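Local coordinates for cytochrome P450 (Picrophilus torridus, PDB 2RFB), which binds heme and probably acts as a monooxygenase that inserts one atom of molecular oxygen into its substrates, at residues A[136-139]-A[140-144]; A[250-253]-A[254-257]. All coordinates share one frame; numbering follows the deposited sequence.

Contact 1. Residues A[136-139]-A[140-144]; sequences NFNY and VNNRM
The first turns of helix 136-153 bring Phe137 against Asn141 and Tyr139 against Arg143, each pair four residues apart. Backbone bonds of the i to i+4 kind run through the segment. Val140 N gives to Asn136 O. Asn141 N meets Phe137 O at 2.8 Å in a nearly straight bond, with an N-H...O angle of 173°. Asn142 N and Arg143 N follow, giving to Asn138 O and Tyr139 O. Val140 N and Asn142 N each add a weak i to i+3 bond, to Phe137 O and Tyr139 O.

The side chains pair along the helix surface. The Tyr139 ring and the Arg143 chain lie side by side and point the same way. Arg143 is extended from CG to NE and runs beside the ring, with CD 3.7 Å from Tyr139 CZ. Its NE lies 3.3 Å from Tyr139 OH. The ring and guanidinium planes are 32° apart, and the approach between them is oblique. Phe137 has CG anti to its backbone N (chi1 168°), which swings the ring forward along the helix. Asn141 CB then sits over one face of the ring, offset toward its rim, 4.2 Å from Phe137 CZ.

Val140 is the buried member. Its CG2 touches Asn136 O at 3.6 Å and lies 4.0 Å from Asn136 OD1. Val140 also packs on Leu123 and Tyr127 of helix 118-129, where Asn136 meets Tyr127 as well. Met144, one turn on, rests on Trp124.

The pattern is that of an amphipathic surface helix: one apolar flank faces a neighbouring helix, while Tyr139, Asn142 and Arg143 are exposed. It belongs to the helical part of the P450 fold, away from the heme site.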
# COMPACT_ATOMS: atom_id res chain seq x y z
N ASN A 136 11.65 12.05 -20.59
CA ASN A 136 10.44 11.42 -21.10
C ASN A 136 9.19 11.55 -20.21
O ASN A 136 8.10 11.19 -20.63
CB ASN A 136 10.72 9.94 -21.39
CG ASN A 136 10.75 9.62 -22.87
OD1 ASN A 136 9.99 8.76 -23.35
ND2 ASN A 136 11.63 10.30 -23.62
N PHE A 137 9.33 12.06 -19.00
CA PHE A 137 8.18 12.05 -18.11
C PHE A 137 7.03 12.84 -18.74
O PHE A 137 5.98 12.28 -19.07
CB PHE A 137 8.49 12.59 -16.71
CG PHE A 137 7.26 12.87 -15.89
CD1 PHE A 137 6.58 11.82 -15.27
CD2 PHE A 137 6.76 14.17 -15.77
CE1 PHE A 137 5.41 12.06 -14.53
CE2 PHE A 137 5.61 14.43 -15.03
CZ PHE A 137 4.92 13.37 -14.41
N ASN A 138 7.26 14.13 -18.94
CA ASN A 138 6.29 15.02 -19.53
C ASN A 138 5.61 14.39 -20.75
O ASN A 138 4.39 14.39 -20.86
CB ASN A 138 6.97 16.35 -19.88
CG ASN A 138 5.98 17.40 -20.34
OD1 ASN A 138 6.03 17.86 -21.49
ND2 ASN A 138 5.08 17.80 -19.44
N TYR A 139 6.42 13.84 -21.65
CA TYR A 139 5.91 13.19 -22.84
C TYR A 139 4.98 12.03 -22.50
O TYR A 139 3.89 11.93 -23.04
CB TYR A 139 7.04 12.70 -23.74
CG TYR A 139 6.57 12.01 -25.00
CD1 TYR A 139 5.94 12.71 -26.01
CD2 TYR A 139 6.73 10.64 -25.16
CE1 TYR A 139 5.49 12.08 -27.16
CE2 TYR A 139 6.29 10.00 -26.29
CZ TYR A 139 5.68 10.72 -27.29
OH TYR A 139 5.23 10.08 -28.42
N VAL A 140 5.40 11.17 -21.60
CA VAL A 140 4.67 9.96 -21.32
C VAL A 140 3.38 10.25 -20.56
O VAL A 140 2.33 9.70 -20.87
CB VAL A 140 5.59 8.96 -20.61
CG1 VAL A 140 4.83 8.01 -19.72
CG2 VAL A 140 6.42 8.23 -21.66
N ASN A 141 3.46 11.16 -19.59
CA ASN A 141 2.28 11.63 -18.89
C ASN A 141 1.27 12.26 -19.86
O ASN A 141 0.06 12.15 -19.67
CB ASN A 141 2.68 12.66 -17.85
CG ASN A 141 1.57 12.98 -16.88
OD1 ASN A 141 1.14 14.10 -16.79
ND2 ASN A 141 1.13 12.00 -16.11
N ASN A 142 1.75 12.93 -20.90
CA ASN A 142 0.82 13.63 -21.74
C ASN A 142 0.14 12.62 -22.62
O ASN A 142 -1.05 12.73 -22.91
CB ASN A 142 1.51 14.70 -22.59
CG ASN A 142 1.68 16.00 -21.85
OD1 ASN A 142 2.51 16.82 -22.21
ND2 ASN A 142 0.87 16.22 -20.84
N ARG A 143 0.91 11.62 -23.04
CA ARG A 143 0.41 10.53 -23.82
C ARG A 143 -0.58 9.70 -23.02
O ARG A 143 -1.65 9.41 -23.54
CB ARG A 143 1.55 9.67 -24.32
CG ARG A 143 1.47 9.43 -25.83
CD ARG A 143 2.70 8.76 -26.35
NE ARG A 143 2.52 8.40 -27.74
CZ ARG A 143 2.19 7.19 -28.18
NH1 ARG A 143 1.99 6.18 -27.35
NH2 ARG A 143 2.04 7.01 -29.49
N MET A 144 -0.28 9.35 -21.77
CA MET A 144 -1.20 8.52 -21.01
C MET A 144 -2.52 9.22 -20.71
O MET A 144 -3.57 8.59 -20.76
CB MET A 144 -0.57 8.05 -19.70
CG MET A 144 -1.37 6.90 -18.99
SD MET A 144 -1.74 5.52 -20.12
CE MET A 144 -3.48 5.29 -19.79

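Contact 2. Residues A[250-253]-A[254-257]; sequences KIKK and GDQV
Gly254 follows Lys253 at the tip of a type II beta turn that runs from Lys252 to Asp255. The backbone angles of Gly254 call for glycine, because a CB would be jammed against Lys253 O. The backbone of Gly254 is also hydrogen-bonded to Ala240.

Asp255 closes the turn twice. Its N gives a hydrogen bond to Lys252 O at 3.2 Å, with the N tilted 34° from the carbonyl plane. Its carboxylate reaches back to the same residue, and OD1 accepts from Lys252 N at 2.9 Å. The N approaches from above the carboxylate plane, 37° out of it. CG stands beside the backbone N of Asp255 (chi1 -81°), and this turns the carboxylate toward Lys252. OD1 also has a weak hydrogen bond from Trp13 NE1, on strand 12-15. Asp255 CB lies 3.3 Å from Lys252 O and 4.0 Å from Ile251 CG2. With an alanine here the backbone bond would probably remain, but Lys252 N would probably be left without its carboxylate partner and Trp13 NE1 without its weak one.

Gln256 turns away from 250-253, and its NE2 is hydrogen-bonded to Pro236 O.

Val257 returns to the contact. Its CG2 meets Ile251 CG2 at 3.9 Å, and the two side chains cross at about a right angle. Both are buried. Ile251 also packs on Trp13, and Val257 on Val15 and on Arg238, a heme-binding residue.

The chemistry thus divides by depth. Two hydrogen bonds across the turn link the ends of strands 249-251 and 256-259, and a small apolar contact lies beneath them. Lys252 NZ stays 5.1 Å from Asp255 OD1, so its positive charge probably adds a modest pull, while the direct grip on the carboxylate comes from N-H groups.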
# COMPACT_ATOMS: atom_id res chain seq x y z
N LYS A 250 -0.30 18.38 25.99
CA LYS A 250 -1.16 19.12 25.06
C LYS A 250 -0.58 19.16 23.65
O LYS A 250 0.46 19.77 23.43
CB LYS A 250 -1.37 20.54 25.56
CG LYS A 250 -2.52 21.28 24.91
CD LYS A 250 -3.05 22.32 25.90
CE LYS A 250 -4.36 22.97 25.45
NZ LYS A 250 -4.80 23.94 26.48
N ILE A 251 -1.24 18.48 22.71
CA ILE A 251 -1.00 18.63 21.27
C ILE A 251 -1.86 19.80 20.80
O ILE A 251 -3.10 19.68 20.77
CB ILE A 251 -1.47 17.39 20.47
CG1 ILE A 251 -1.10 16.08 21.20
CG2 ILE A 251 -1.02 17.44 18.97
CD1 ILE A 251 0.35 15.65 21.05
N LYS A 252 -1.24 20.92 20.47
CA LYS A 252 -1.99 22.12 20.09
C LYS A 252 -2.56 22.03 18.68
O LYS A 252 -2.04 21.30 17.83
CB LYS A 252 -1.12 23.37 20.21
CG LYS A 252 -0.66 23.69 21.62
CD LYS A 252 -0.17 25.14 21.71
CE LYS A 252 0.87 25.34 22.84
NZ LYS A 252 2.13 24.56 22.52
N LYS A 253 -3.64 22.77 18.46
CA LYS A 253 -4.20 22.96 17.13
C LYS A 253 -3.10 23.42 16.14
O LYS A 253 -2.37 24.37 16.42
CB LYS A 253 -5.34 23.98 17.23
CG LYS A 253 -6.15 24.19 15.96
CD LYS A 253 -7.11 25.36 16.19
CE LYS A 253 -7.88 25.72 14.91
NZ LYS A 253 -8.61 27.03 15.16
N GLY A 254 -2.97 22.72 15.01
CA GLY A 254 -1.98 23.03 13.98
C GLY A 254 -0.78 22.10 13.92
O GLY A 254 -0.10 21.99 12.89
N ASP A 255 -0.52 21.42 15.04
CA ASP A 255 0.66 20.61 15.23
C ASP A 255 0.60 19.42 14.31
O ASP A 255 -0.42 18.74 14.23
CB ASP A 255 0.79 20.14 16.69
CG ASP A 255 1.38 21.20 17.60
OD1 ASP A 255 1.20 21.12 18.85
OD2 ASP A 255 2.05 22.12 17.09
N GLN A 256 1.69 19.18 13.60
CA GLN A 256 1.81 17.97 12.83
C GLN A 256 2.06 16.78 13.79
O GLN A 256 2.75 16.90 14.81
CB GLN A 256 2.94 18.09 11.83
CG GLN A 256 3.11 16.85 11.00
CD GLN A 256 4.20 16.99 9.96
OE1 GLN A 256 4.84 18.04 9.86
NE2 GLN A 256 4.42 15.94 9.19
N VAL A 257 1.49 15.64 13.43
CA VAL A 257 1.52 14.45 14.24
C VAL A 257 1.93 13.29 13.39
O VAL A 257 1.20 12.90 12.46
CB VAL A 257 0.15 14.17 14.81
CG1 VAL A 257 0.18 12.87 15.56
CG2 VAL A 257 -0.23 15.27 15.79

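How the contacts relate
Both contacts are local, and their centres lie about 40 Å apart. Contact 1 stays within one helix, 136-153, and is mostly at the surface. Contact 2 joins two strands, 249-251 and 256-259, through a turn and is partly buried. In contact 1 backbone bonds of the helix run across the segments, and the side chains add packing along its surface. In contact 2 a side-chain carboxylate shares the work with a backbone bond. Each has an apolar side facing the protein: a neighbouring helix in contact 1, mainly sheet residues in contact 2. Contact 2 approaches the heme surroundings through Arg238, whereas contact 1 lies away from them.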